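PDB 4CNC: trophoblast glycoprotein from Homo sapiens, which may inhibit Wnt/beta-catenin signalling at the cell surface by interacting indirectly with LRP6 and blocking its Wnt3a-dependent internalization. Local coordinates for residues M142-L147 and Y168-V173; A149-Q154 and L174-S179; A213-H218 and P239-C244; R232-N237 and V258-D263. All coordinates share one frame; numbering follows the deposited sequence.

In the fold
The four contacts lie along the extracellular leucine-rich repeat solenoid, whose mainly parallel strands form one long sheet. Contacts 1 and 2 sit side by side, centres about 10 Å apart, and share helix 171-176; their segments alternate along the chain, and Leu-147 and Leu-153 pack together between them. Contacts 3 and 4 come later in the sequence, also with alternating segments, centres about 14 Å apart; Leu-217 and Trp-240 of contact 3 touch Leu-235 of contact 4. The two pairs do not meet: contacts 1 and 3 are about 25 Å apart between centres. Contacts 1 and 2 thus join neighbouring repeats, whereas contact 3 joins LRR 7 to the C-terminal cap (LRRCT) and contact 4 pairs two strands within it.

Contact 1 of 4, residues M142-L147 and Y168-V173; sequences MVVAAL and YLPRDV
Apolar packing carries this contact, and Val-144 is at its centre. Its CG2 methyl reaches the ring of Pro-170, 3.7 Å from CB, and also lies 4.2 Å from CG2 of Val-173, so one methyl fills the angle between a proline ring and a branched side chain. CG2 of Val-144 stands anti to its carbonyl carbon while CG1 is anti to the backbone N (chi1 170°), which splits the two methyls between different partners. Deeper in, Leu-147 sends CD1 against the same Val-173 methyl at 4.1 Å, the two side chains meeting at a slant. Val-173 CG2 is therefore shared by two residues one helical turn apart on 142-147.

Helix 139-148 belongs to leucine-rich repeat 4 and helix 171-176 to repeat 5, so the packing joins the helical, non-sheet sides of successive coils of the solenoid. Both Leu-147 and Val-173 also rest on Leu-159 of strand 158-160, which continues this apolar layer inward to the sheet.

The polar side of the contact is slight. Asp-172 approaches from the outer margin, its OD2 4.1 Å from CG1 of Val-144, with the two side chains nearly perpendicular; no hydrogen bond links the segments. Pro-170 occupies the N-cap position before helix 171-176, so its ring meets Val-144 exactly where that helix starts, and it also touches Glu-140 at the beginning of the neighbouring helix.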
loop_
_atom_site.group_PDB
_atom_site.type_symbol
_atom_site.label_atom_id
_atom_site.label_comp_id
_atom_site.label_asym_id
_atom_site.label_seq_id
_atom_site.Cartn_x
_atom_site.Cartn_y
_atom_site.Cartn_z
ATOM N N MET A 142 9.287 -8.064 -7.476
ATOM C CA MET A 142 8.977 -7.204 -8.609
ATOM C C MET A 142 8.391 -5.864 -8.181
ATOM O O MET A 142 8.692 -4.855 -8.756
ATOM C CB MET A 142 7.953 -7.886 -9.529
ATOM C CG MET A 142 7.593 -7.082 -10.747
ATOM S SD MET A 142 6.625 -8.116 -11.908
ATOM C CE MET A 142 5.009 -7.831 -11.193
ATOM N N VAL A 143 7.497 -5.889 -7.180
ATOM C CA VAL A 143 6.880 -4.672 -6.719
ATOM C C VAL A 143 7.902 -3.787 -6.007
ATOM O O VAL A 143 7.980 -2.602 -6.261
ATOM C CB VAL A 143 5.720 -4.998 -5.784
ATOM C CG1 VAL A 143 5.196 -3.743 -5.184
ATOM C CG2 VAL A 143 4.692 -5.793 -6.563
ATOM N N VAL A 144 8.682 -4.384 -5.135
ATOM C CA VAL A 144 9.750 -3.655 -4.417
ATOM C C VAL A 144 10.744 -2.993 -5.388
ATOM O O VAL A 144 11.113 -1.823 -5.210
ATOM C CB VAL A 144 10.465 -4.588 -3.400
ATOM C CG1 VAL A 144 11.712 -3.926 -2.838
ATOM C CG2 VAL A 144 9.505 -4.960 -2.262
ATOM N N ALA A 145 11.147 -3.712 -6.444
ATOM C CA ALA A 145 12.040 -3.131 -7.462
ATOM C C ALA A 145 11.453 -1.887 -8.081
ATOM O O ALA A 145 12.170 -0.879 -8.249
ATOM C CB ALA A 145 12.427 -4.137 -8.550
ATOM N N ALA A 146 10.155 -1.943 -8.395
ATOM C CA ALA A 146 9.460 -0.767 -8.991
ATOM C C ALA A 146 9.389 0.379 -8.021
ATOM O O ALA A 146 9.501 1.552 -8.435
ATOM C CB ALA A 146 8.075 -1.141 -9.503
ATOM N N LEU A 147 9.233 0.071 -6.728
ATOM C CA LEU A 147 9.186 1.105 -5.692
ATOM C C LEU A 147 10.502 1.834 -5.495
ATOM O O LEU A 147 10.530 3.008 -5.167
ATOM C CB LEU A 147 8.710 0.552 -4.377
ATOM C CG LEU A 147 7.240 0.114 -4.408
ATOM C CD1 LEU A 147 6.961 -0.652 -3.115
ATOM C CD2 LEU A 147 6.284 1.243 -4.676
ATOM N N TYR A 168 6.449 -11.382 3.397
ATOM C CA TYR A 168 7.372 -10.640 4.245
ATOM C C TYR A 168 7.083 -9.158 4.165
ATOM O O TYR A 168 6.470 -8.663 3.222
ATOM C CB TYR A 168 8.837 -10.968 3.898
ATOM C CG TYR A 168 9.269 -10.617 2.501
ATOM C CD1 TYR A 168 9.730 -9.352 2.204
ATOM C CD2 TYR A 168 9.226 -11.559 1.461
ATOM C CE1 TYR A 168 10.140 -9.014 0.925
ATOM C CE2 TYR A 168 9.588 -11.209 0.162
ATOM C CZ TYR A 168 10.054 -9.916 -0.090
ATOM O OH TYR A 168 10.414 -9.498 -1.349
ATOM N N LEU A 169 7.487 -8.461 5.219
ATOM C CA LEU A 169 7.552 -7.012 5.233
ATOM C C LEU A 169 8.896 -6.599 4.650
ATOM O O LEU A 169 9.967 -6.948 5.196
ATOM C CB LEU A 169 7.416 -6.503 6.645
ATOM C CG LEU A 169 7.039 -5.028 6.708
ATOM C CD1 LEU A 169 6.396 -4.800 8.060
ATOM C CD2 LEU A 169 8.201 -4.081 6.456
ATOM N N PRO A 170 8.870 -5.873 3.519
ATOM C CA PRO A 170 10.140 -5.547 2.847
ATOM C C PRO A 170 10.897 -4.422 3.536
ATOM O O PRO A 170 10.478 -3.245 3.529
ATOM C CB PRO A 170 9.703 -5.187 1.441
ATOM C CG PRO A 170 8.328 -4.691 1.589
ATOM C CD PRO A 170 7.722 -5.246 2.844
ATOM N N ARG A 171 12.010 -4.825 4.128
ATOM C CA ARG A 171 12.930 -4.024 4.909
ATOM C C ARG A 171 13.417 -2.850 4.053
ATOM O O ARG A 171 13.514 -1.726 4.566
ATOM C CB ARG A 171 14.084 -4.984 5.289
ATOM C CG ARG A 171 15.082 -4.633 6.366
ATOM C CD ARG A 171 15.764 -5.910 6.922
ATOM N NE ARG A 171 16.121 -6.843 5.859
ATOM C CZ ARG A 171 15.852 -8.151 5.809
ATOM N NH1 ARG A 171 15.253 -8.821 6.792
ATOM N NH2 ARG A 171 16.221 -8.819 4.738
ATOM N N ASP A 172 13.772 -3.111 2.784
ATOM C CA ASP A 172 14.287 -2.080 1.830
ATOM C C ASP A 172 13.335 -0.902 1.619
ATOM O O ASP A 172 13.767 0.202 1.340
ATOM C CB ASP A 172 14.410 -2.637 0.395
ATOM C CG ASP A 172 15.369 -3.716 0.269
ATOM O OD1 ASP A 172 16.356 -3.696 1.038
ATOM O OD2 ASP A 172 15.124 -4.572 -0.629
ATOM N N VAL A 173 12.051 -1.193 1.643
ATOM C CA VAL A 173 11.021 -0.140 1.482
ATOM C C VAL A 173 11.037 0.776 2.684
ATOM O O VAL A 173 11.068 1.988 2.506
ATOM C CB VAL A 173 9.654 -0.731 1.216
ATOM C CG1 VAL A 173 8.570 0.323 1.308
ATOM C CG2 VAL A 173 9.657 -1.388 -0.140
#

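Contact 2 of 4, residues A149-Q154 and L174-S179; sequences AGRALQ and LAQLPS
The Ser-179 hydroxyl donates a hydrogen bond to the backbone O of Gln-154, OG to O 2.9 Å, in the carbonyl plane with a C=O...OG angle of 152°. Three residues earlier on each segment the guanidinium of Arg-151 crosses the Gln-176 side chain at about a right angle. Its NH1 gives a weak bond to OE1 of Gln-176 at 3.2 Å, bent to 122° at the hydrogen. A bend at chi3 (74°) turns the arginine tip towards Gln-176, whose CG lies in the guanidinium plane at its edge.

Between these polar contacts, Leu-177 presses CD2 against Leu-153, 3.9 Å from CB and 3.4 Å from the backbone O. Leu-153 is backed in turn by Leu-147 of helix 139-148.

A further layer is water. One molecule lies 2.7 Å from O of Gln-176 and 3.3 Å from OE1 of Gln-154; with more acceptors near than it has protons, it need not donate to both at once. It also sits over the middle of the Arg-151 guanidinium. Here the loop after helix 139-148 meets the end of helix 171-176, where repeat 5 passes into repeat 6 of the leucine-rich repeat solenoid. With its direct bond weak and any second link dependent on a shared water, the Arg-151 side is probably held less rigidly than the Ser-179 side, where a hydroxyl grips a main-chain carbonyl.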
loop_
_atom_site.group_PDB
_atom_site.type_symbol
_atom_site.label_atom_id
_atom_site.label_comp_id
_atom_site.label_asym_id
_atom_site.label_seq_id
_atom_site.Cartn_x
_atom_site.Cartn_y
_atom_site.Cartn_z
ATOM N N ALA A 149 13.342 1.817 -7.675
ATOM C CA ALA A 149 14.126 2.156 -8.897
ATOM C C ALA A 149 14.436 3.633 -8.964
ATOM O O ALA A 149 13.557 4.484 -8.826
ATOM C CB ALA A 149 13.413 1.700 -10.157
ATOM N N GLY A 150 15.727 3.900 -9.104
ATOM C CA GLY A 150 16.272 5.217 -9.306
ATOM C C GLY A 150 16.120 6.148 -8.127
ATOM O O GLY A 150 16.363 7.329 -8.281
ATOM N N ARG A 151 15.638 5.644 -6.990
ATOM C CA ARG A 151 15.237 6.482 -5.849
ATOM C C ARG A 151 14.190 7.520 -6.214
ATOM O O ARG A 151 14.065 8.555 -5.555
ATOM C CB ARG A 151 16.440 7.171 -5.202
ATOM C CG ARG A 151 17.515 6.187 -4.776
ATOM C CD ARG A 151 18.395 6.770 -3.670
ATOM N NE ARG A 151 17.719 6.826 -2.361
ATOM C CZ ARG A 151 17.462 5.776 -1.564
ATOM N NH1 ARG A 151 17.815 4.526 -1.897
ATOM N NH2 ARG A 151 16.851 5.983 -0.398
ATOM N N ALA A 152 13.374 7.192 -7.212
ATOM C CA ALA A 152 12.464 8.156 -7.774
ATOM C C ALA A 152 11.337 8.473 -6.794
ATOM O O ALA A 152 10.768 9.543 -6.889
ATOM C CB ALA A 152 11.855 7.626 -9.073
ATOM N N LEU A 153 10.945 7.524 -5.926
ATOM C CA LEU A 153 9.806 7.758 -5.010
ATOM C C LEU A 153 10.138 8.374 -3.659
ATOM O O LEU A 153 9.579 7.957 -2.612
ATOM C CB LEU A 153 8.995 6.486 -4.811
ATOM C CG LEU A 153 8.376 5.963 -6.104
ATOM C CD1 LEU A 153 7.611 4.680 -5.876
ATOM C CD2 LEU A 153 7.442 6.985 -6.666
ATOM N N GLN A 154 10.959 9.431 -3.693
ATOM C CA GLN A 154 11.398 10.221 -2.495
ATOM C C GLN A 154 10.358 10.989 -1.716
ATOM O O GLN A 154 10.502 11.239 -0.533
ATOM C CB GLN A 154 12.430 11.305 -2.879
ATOM C CG GLN A 154 13.705 10.841 -3.543
ATOM C CD GLN A 154 14.499 9.898 -2.682
ATOM O OE1 GLN A 154 14.198 8.714 -2.601
ATOM N NE2 GLN A 154 15.523 10.420 -2.036
ATOM N N LEU A 174 11.111 0.205 3.893
ATOM C CA LEU A 174 11.197 1.016 5.116
ATOM C C LEU A 174 12.483 1.859 5.146
ATOM O O LEU A 174 12.496 2.980 5.652
ATOM C CB LEU A 174 11.201 0.128 6.351
ATOM C CG LEU A 174 9.987 -0.764 6.619
ATOM C CD1 LEU A 174 10.247 -1.478 7.931
ATOM C CD2 LEU A 174 8.724 0.050 6.698
ATOM N N ALA A 175 13.585 1.290 4.660
ATOM C CA ALA A 175 14.871 1.961 4.650
ATOM C C ALA A 175 14.931 3.046 3.594
ATOM O O ALA A 175 15.534 4.098 3.805
ATOM C CB ALA A 175 16.023 0.948 4.383
ATOM N N GLN A 176 14.368 2.776 2.423
ATOM C CA GLN A 176 14.719 3.582 1.263
ATOM C C GLN A 176 13.606 4.563 0.869
ATOM O O GLN A 176 13.790 5.332 -0.094
ATOM C CB GLN A 176 15.168 2.723 0.060
ATOM C CG GLN A 176 16.401 1.866 0.273
ATOM C CD GLN A 176 16.837 1.079 -0.981
ATOM O OE1 GLN A 176 16.726 1.546 -2.134
ATOM N NE2 GLN A 176 17.334 -0.132 -0.754
ATOM N N LEU A 177 12.459 4.528 1.571
ATOM C CA LEU A 177 11.392 5.540 1.367
ATOM C C LEU A 177 11.212 6.270 2.701
ATOM O O LEU A 177 10.310 6.028 3.411
ATOM C CB LEU A 177 10.085 4.873 0.994
ATOM C CG LEU A 177 10.005 4.060 -0.290
ATOM C CD1 LEU A 177 8.604 3.498 -0.402
ATOM C CD2 LEU A 177 10.330 4.883 -1.492
ATOM N N PRO A 178 12.074 7.200 3.027
ATOM C CA PRO A 178 11.987 7.690 4.406
ATOM C C PRO A 178 11.041 8.942 4.540
ATOM O O PRO A 178 10.944 9.525 5.623
ATOM C CB PRO A 178 13.458 8.018 4.710
ATOM C CG PRO A 178 14.061 8.290 3.343
ATOM C CD PRO A 178 13.065 7.969 2.268
ATOM N N SER A 179 10.355 9.325 3.459
ATOM C CA SER A 179 9.167 10.194 3.552
ATOM C C SER A 179 7.908 9.425 3.996
ATOM O O SER A 179 6.903 10.056 4.236
ATOM C CB SER A 179 8.824 10.925 2.232
ATOM O OG SER A 179 9.493 12.148 2.064
HETATM O O HOH W 1 9.308 8.319 0.774
HETATM O O HOH W 2 14.055 5.467 -2.822
#

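Contact 3 of 4, residues A213-H218 and P239-C244; sequences ALKVLH and PWVCDC
Two hydrogen bonds tie Lys-215 to the 239-244 segment of the C-terminal cap. The backbone N of Val-241 donates to O of Lys-215 at 2.9 Å, almost straight at 172° and directed at a lone pair in the carbonyl plane. The ammonium of the same lysine turns back to O of Pro-239, NZ to O 2.9 Å, a weak bond. The lysine chain bends at chi2, chi3 and chi4, which brings NZ back to Pro-239 and lays CD 3.8 Å from CG2 of Val-241.

The aromatic packing centres on Trp-240. CB of Leu-214 sits 3.9 Å from CZ3 of the indole, the two side chains running alongside each other and pointing the same way. Leu-217 approaches obliquely, its CG 4.1 Å from CZ3. Over one face stands the carbonyl O of Leu-214, 3.8 Å above the plane and displaced to the rim, while CA of Val-216 lies in plane at the edge. Helix 247-255 adds Met-249, which touches both Trp-240 and Leu-217.

Proline packing completes the contact: CD of Pro-239 lies 3.6 Å from CA of Ala-213 and 3.2 Å from O of Leu-214.

The last repeat, LRR 7, thereby meets the LRRCT cap, whose Cys-242 and Cys-244 are disulfide-bonded to Cys-267 and Cys-288. Chemically, both ends of Lys-215 are used, carbonyl as acceptor and ammonium as donor, so this one residue holds the main chain firmly after Trp-240 and, through the weak ammonium bond, more loosely before it, while the indole is packed among leucines and methionines.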
loop_
_atom_site.group_PDB
_atom_site.type_symbol
_atom_site.label_atom_id
_atom_site.label_comp_id
_atom_site.label_asym_id
_atom_site.label_seq_id
_atom_site.Cartn_x
_atom_site.Cartn_y
_atom_site.Cartn_z
ATOM N N ALA A 213 -0.932 -13.181 9.281
ATOM C CA ALA A 213 -0.799 -14.497 9.871
ATOM C C ALA A 213 0.179 -14.454 11.079
ATOM O O ALA A 213 0.866 -15.461 11.447
ATOM C CB ALA A 213 -0.375 -15.506 8.823
ATOM N N LEU A 214 0.202 -13.273 11.708
ATOM C CA LEU A 214 1.097 -13.020 12.810
ATOM C C LEU A 214 0.624 -13.806 14.029
ATOM O O LEU A 214 -0.589 -13.801 14.371
ATOM C CB LEU A 214 1.122 -11.518 13.155
ATOM C CG LEU A 214 1.626 -10.555 12.043
ATOM C CD1 LEU A 214 1.473 -9.142 12.511
ATOM C CD2 LEU A 214 3.052 -10.818 11.622
ATOM N N LYS A 215 1.584 -14.472 14.668
ATOM C CA LYS A 215 1.312 -15.280 15.861
ATOM C C LYS A 215 1.673 -14.562 17.158
ATOM O O LYS A 215 1.065 -14.789 18.188
ATOM C CB LYS A 215 2.055 -16.644 15.758
ATOM C CG LYS A 215 1.692 -17.361 14.454
ATOM C CD LYS A 215 1.596 -18.867 14.575
ATOM C CE LYS A 215 0.307 -19.413 13.921
ATOM N NZ LYS A 215 -0.991 -18.702 14.269
ATOM N N VAL A 216 2.685 -13.724 17.129
ATOM C CA VAL A 216 3.148 -13.052 18.372
ATOM C C VAL A 216 4.105 -11.950 17.983
ATOM O O VAL A 216 4.720 -11.984 16.897
ATOM C CB VAL A 216 3.856 -14.064 19.349
ATOM C CG1 VAL A 216 5.212 -14.509 18.838
ATOM C CG2 VAL A 216 4.042 -13.480 20.769
ATOM N N LEU A 217 4.208 -10.926 18.806
ATOM C CA LEU A 217 5.261 -9.919 18.617
ATOM C C LEU A 217 6.280 -10.033 19.760
ATOM O O LEU A 217 5.883 -10.150 20.941
ATOM C CB LEU A 217 4.673 -8.557 18.635
ATOM C CG LEU A 217 3.567 -8.232 17.667
ATOM C CD1 LEU A 217 3.166 -6.792 17.988
ATOM C CD2 LEU A 217 4.037 -8.448 16.220
ATOM N N HIS A 218 7.574 -10.031 19.403
ATOM C CA HIS A 218 8.650 -10.222 20.411
ATOM C C HIS A 218 9.143 -8.891 20.968
ATOM O O HIS A 218 8.865 -7.881 20.403
ATOM C CB HIS A 218 9.811 -11.009 19.788
ATOM C CG HIS A 218 9.422 -12.380 19.298
ATOM N ND1 HIS A 218 8.949 -13.365 20.150
ATOM C CD2 HIS A 218 9.412 -12.927 18.054
ATOM C CE1 HIS A 218 8.680 -14.460 19.456
ATOM N NE2 HIS A 218 8.945 -14.221 18.183
ATOM N N PRO A 239 -3.875 -14.331 13.850
ATOM C CA PRO A 239 -4.069 -15.600 14.581
ATOM C C PRO A 239 -3.121 -15.715 15.765
ATOM O O PRO A 239 -2.227 -16.576 15.786
ATOM C CB PRO A 239 -3.720 -16.628 13.529
ATOM C CG PRO A 239 -2.666 -15.980 12.690
ATOM C CD PRO A 239 -3.145 -14.568 12.569
ATOM N N TRP A 240 -3.268 -14.788 16.712
ATOM C CA TRP A 240 -2.384 -14.737 17.868
ATOM C C TRP A 240 -2.356 -16.019 18.679
ATOM O O TRP A 240 -3.419 -16.633 18.945
ATOM C CB TRP A 240 -2.740 -13.578 18.811
ATOM C CG TRP A 240 -2.818 -12.250 18.140
ATOM C CD1 TRP A 240 -3.959 -11.521 17.879
ATOM C CD2 TRP A 240 -1.737 -11.505 17.590
ATOM N NE1 TRP A 240 -3.623 -10.354 17.239
ATOM C CE2 TRP A 240 -2.274 -10.336 17.018
ATOM C CE3 TRP A 240 -0.353 -11.715 17.522
ATOM C CZ2 TRP A 240 -1.476 -9.379 16.384
ATOM C CZ3 TRP A 240 0.414 -10.785 16.906
ATOM C CH2 TRP A 240 -0.146 -9.622 16.342
ATOM N N VAL A 241 -1.157 -16.414 19.105
ATOM C CA VAL A 241 -0.997 -17.618 19.904
ATOM C C VAL A 241 -0.785 -17.227 21.351
ATOM O O VAL A 241 0.255 -16.610 21.694
ATOM C CB VAL A 241 0.156 -18.471 19.388
ATOM C CG1 VAL A 241 0.299 -19.692 20.288
ATOM C CG2 VAL A 241 -0.116 -18.885 17.912
ATOM N N CYS A 242 -1.772 -17.541 22.201
ATOM C CA CYS A 242 -1.732 -17.137 23.627
ATOM C C CYS A 242 -1.059 -18.224 24.520
ATOM O O CYS A 242 -1.722 -18.952 25.220
ATOM C CB CYS A 242 -3.114 -16.732 24.115
ATOM S SG CYS A 242 -3.665 -15.268 23.131
ATOM N N ASP A 243 0.258 -18.329 24.403
ATOM C CA ASP A 243 1.112 -19.193 25.226
ATOM C C ASP A 243 2.103 -18.293 25.978
ATOM O O ASP A 243 1.924 -17.067 25.996
ATOM C CB ASP A 243 1.808 -20.290 24.382
ATOM C CG ASP A 243 2.818 -19.782 23.394
ATOM O OD1 ASP A 243 3.228 -18.588 23.362
ATOM O OD2 ASP A 243 3.223 -20.616 22.542
ATOM N N CYS A 244 3.134 -18.889 26.617
ATOM C CA CYS A 244 4.042 -18.111 27.462
ATOM C C CYS A 244 4.863 -17.058 26.655
ATOM O O CYS A 244 5.236 -16.045 27.189
ATOM C CB CYS A 244 4.946 -19.074 28.284
ATOM S SG CYS A 244 6.083 -19.939 27.176
#

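Contact 4 of 4, residues R232-N237 and V258-D263; sequences RVFLDN and VVQGKD. With NAG (2-acetamido-2-deoxy-beta-D-glucopyranose), chain H; SO4 (sulfate ion), chain Q; SO4 (sulfate ion), chain K.
Water 3 is gripped by three groups: it accepts from N of Leu-235 and donates to OD1 of Asp-236 and to O of Gln-260, the last at 2.6 Å. It fills the place where the two parallel strands part, at the C-terminal end of the long leucine-rich repeat sheet; strand 259-260, within the LRRCT cap, is its outermost strand. Before it, two backbone bonds flank the parallel bridge of Val-233 with Val-259. N of Val-233 donates to O of Val-258 at 2.7 Å, nearly straight at 169°, and N of Gln-260 donates back to O of Val-233 at 2.9 Å.

Gln-260 makes the largest single contribution. Its chi1 (-46°) sets CG over one face of the Phe-234 ring, 3.9 Å from the centroid, as a CH-pi contact; the bend at chi2 then carries the amide back, NE2 3.5 Å from CB of Arg-232. His-208 also stacks its ring with that of Phe-234. On the side of the sheet carrying Val-233 and Val-259, CD1 of Leu-235 meets CG2 of Val-259, and Trp-252 of helix 247-255 packs on Val-259.

Asp-236 is salt-bridged through OD2 to Arg-264, its strongest polar partner, while OD1 takes the water. Arg-232 leads away to an NAG sugar and to the chain K sulfate, the latter probably from the crystallisation liquor: its NH2 donates to O3 of the NAG at 2.8 Å and, dead straight at 180°, to O3 of that sulfate at 3.3 Å.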
loop_
_atom_site.group_PDB
_atom_site.type_symbol
_atom_site.label_atom_id
_atom_site.label_comp_id
_atom_site.label_asym_id
_atom_site.label_seq_id
_atom_site.Cartn_x
_atom_site.Cartn_y
_atom_site.Cartn_z
ATOM N N ARG A 232 0.648 4.753 14.866
ATOM C CA ARG A 232 -0.583 4.049 15.186
ATOM C C ARG A 232 -0.527 2.775 14.427
ATOM O O ARG A 232 -0.306 2.780 13.192
ATOM C CB ARG A 232 -1.819 4.848 14.752
ATOM C CG ARG A 232 -1.894 6.233 15.350
ATOM C CD ARG A 232 -2.972 7.152 14.741
ATOM N NE ARG A 232 -2.580 7.678 13.407
ATOM C CZ ARG A 232 -3.122 7.313 12.238
ATOM N NH1 ARG A 232 -4.144 6.455 12.173
ATOM N NH2 ARG A 232 -2.643 7.825 11.113
ATOM N N VAL A 233 -0.605 1.661 15.146
ATOM C CA VAL A 233 -0.502 0.330 14.600
ATOM C C VAL A 233 -1.831 -0.403 14.662
ATOM O O VAL A 233 -2.518 -0.387 15.708
ATOM C CB VAL A 233 0.560 -0.500 15.367
ATOM C CG1 VAL A 233 0.845 -1.839 14.702
ATOM C CG2 VAL A 233 1.867 0.247 15.462
ATOM N N PHE A 234 -2.173 -1.063 13.573
ATOM C CA PHE A 234 -3.420 -1.806 13.451
ATOM C C PHE A 234 -3.099 -3.275 13.346
ATOM O O PHE A 234 -2.381 -3.683 12.420
ATOM C CB PHE A 234 -4.158 -1.355 12.230
ATOM C CG PHE A 234 -4.544 0.103 12.256
ATOM C CD1 PHE A 234 -3.605 1.128 12.013
ATOM C CD2 PHE A 234 -5.875 0.457 12.493
ATOM C CE1 PHE A 234 -3.980 2.457 12.001
ATOM C CE2 PHE A 234 -6.253 1.786 12.497
ATOM C CZ PHE A 234 -5.322 2.787 12.252
ATOM N N LEU A 235 -3.613 -4.084 14.289
ATOM C CA LEU A 235 -3.170 -5.454 14.451
ATOM C C LEU A 235 -4.370 -6.439 14.455
ATOM O O LEU A 235 -4.203 -7.619 14.693
ATOM C CB LEU A 235 -2.318 -5.605 15.748
ATOM C CG LEU A 235 -0.913 -4.968 15.773
ATOM C CD1 LEU A 235 -0.362 -4.976 17.188
ATOM C CD2 LEU A 235 0.001 -5.698 14.804
ATOM N N ASP A 236 -5.579 -5.969 14.141
ATOM C CA ASP A 236 -6.781 -6.813 14.333
ATOM C C ASP A 236 -6.783 -8.021 13.367
ATOM O O ASP A 236 -6.173 -8.008 12.285
ATOM C CB ASP A 236 -8.043 -5.979 14.155
ATOM C CG ASP A 236 -8.317 -4.971 15.329
ATOM O OD1 ASP A 236 -7.655 -4.933 16.414
ATOM O OD2 ASP A 236 -9.286 -4.198 15.159
ATOM N N ASN A 237 -7.482 -9.070 13.783
ATOM C CA ASN A 237 -7.673 -10.288 12.948
ATOM C C ASN A 237 -6.379 -10.943 12.486
ATOM O O ASN A 237 -6.206 -11.271 11.304
ATOM C CB ASN A 237 -8.513 -9.952 11.710
ATOM C CG ASN A 237 -9.832 -9.310 12.053
ATOM O OD1 ASN A 237 -10.678 -9.923 12.701
ATOM N ND2 ASN A 237 -10.005 -8.075 11.653
ATOM N N VAL A 258 -0.073 2.943 21.290
ATOM C CA VAL A 258 0.144 3.045 19.836
ATOM C C VAL A 258 -0.737 2.096 19.044
ATOM O O VAL A 258 -0.800 2.199 17.835
ATOM C CB VAL A 258 1.581 2.805 19.408
ATOM C CG1 VAL A 258 2.522 3.778 20.088
ATOM C CG2 VAL A 258 1.977 1.365 19.583
ATOM N N VAL A 259 -1.410 1.188 19.729
ATOM C CA VAL A 259 -2.240 0.182 19.035
ATOM C C VAL A 259 -3.655 0.689 18.963
ATOM O O VAL A 259 -4.273 1.009 20.014
ATOM C CB VAL A 259 -2.167 -1.153 19.746
ATOM C CG1 VAL A 259 -3.067 -2.188 19.115
ATOM C CG2 VAL A 259 -0.752 -1.689 19.777
ATOM N N GLN A 260 -4.208 0.731 17.746
ATOM C CA GLN A 260 -5.579 1.195 17.536
ATOM C C GLN A 260 -6.560 0.021 17.646
ATOM O O GLN A 260 -6.303 -1.073 17.124
ATOM C CB GLN A 260 -5.719 1.856 16.172
ATOM C CG GLN A 260 -4.586 2.810 15.905
ATOM C CD GLN A 260 -4.611 3.981 16.848
ATOM O OE1 GLN A 260 -5.604 4.699 16.880
ATOM N NE2 GLN A 260 -3.558 4.161 17.652
ATOM N N GLY A 261 -7.667 0.268 18.339
ATOM C CA GLY A 261 -8.696 -0.744 18.542
ATOM C C GLY A 261 -8.104 -1.933 19.297
ATOM O O GLY A 261 -8.371 -3.076 18.960
ATOM N N LYS A 262 -7.268 -1.655 20.282
ATOM C CA LYS A 262 -6.579 -2.785 20.961
ATOM C C LYS A 262 -7.488 -3.729 21.706
ATOM O O LYS A 262 -7.109 -4.859 21.923
ATOM C CB LYS A 262 -5.386 -2.370 21.840
ATOM C CG LYS A 262 -5.679 -1.633 23.106
ATOM C CD LYS A 262 -4.374 -1.278 23.798
ATOM C CE LYS A 262 -4.651 -0.467 24.990
ATOM N NZ LYS A 262 -3.446 0.085 25.660
ATOM N N ASP A 263 -8.697 -3.286 22.090
ATOM C CA ASP A 263 -9.726 -4.160 22.688
ATOM C C ASP A 263 -10.201 -5.259 21.797
ATOM O O ASP A 263 -10.801 -6.178 22.276
ATOM C CB ASP A 263 -11.044 -3.423 22.990
ATOM C CG ASP A 263 -10.893 -2.276 23.915
ATOM O OD1 ASP A 263 -9.819 -2.095 24.523
ATOM O OD2 ASP A 263 -11.910 -1.552 24.044
HETATM C C1 NAG H . -3.281 12.763 13.072
HETATM C C2 NAG H . -2.215 11.855 12.463
HETATM C C3 NAG H . -2.444 11.514 10.992
HETATM C C4 NAG H . -3.867 11.046 10.767
HETATM C C5 NAG H . -4.903 11.973 11.402
HETATM C C6 NAG H . -6.304 11.387 11.257
HETATM C C7 NAG H . 0.005 12.165 13.371
HETATM C C8 NAG H . 1.278 12.962 13.296
HETATM N N2 NAG H . -0.939 12.536 12.515
HETATM O O3 NAG H . -1.607 10.401 10.655
HETATM O O4 NAG H . -4.019 10.916 9.372
HETATM O O5 NAG H . -4.593 12.258 12.769
HETATM O O6 NAG H . -6.476 10.441 12.289
HETATM O O7 NAG H . -0.150 11.250 14.186
HETATM S S SO4 Q . -5.595 3.248 25.336
HETATM O O1 SO4 Q . -6.906 3.442 24.674
HETATM O O2 SO4 Q . -5.136 4.531 25.930
HETATM O O3 SO4 Q . -4.588 2.812 24.331
HETATM O O4 SO4 Q . -5.807 2.240 26.405
HETATM S S SO4 K . -4.370 5.644 7.722
HETATM O O1 SO4 K . -5.284 5.782 6.601
HETATM O O2 SO4 K . -4.952 4.939 8.882
HETATM O O3 SO4 K . -3.930 6.959 8.224
HETATM O O4 SO4 K . -3.251 4.804 7.235
HETATM O O HOH W 3 -5.253 -3.387 16.520
#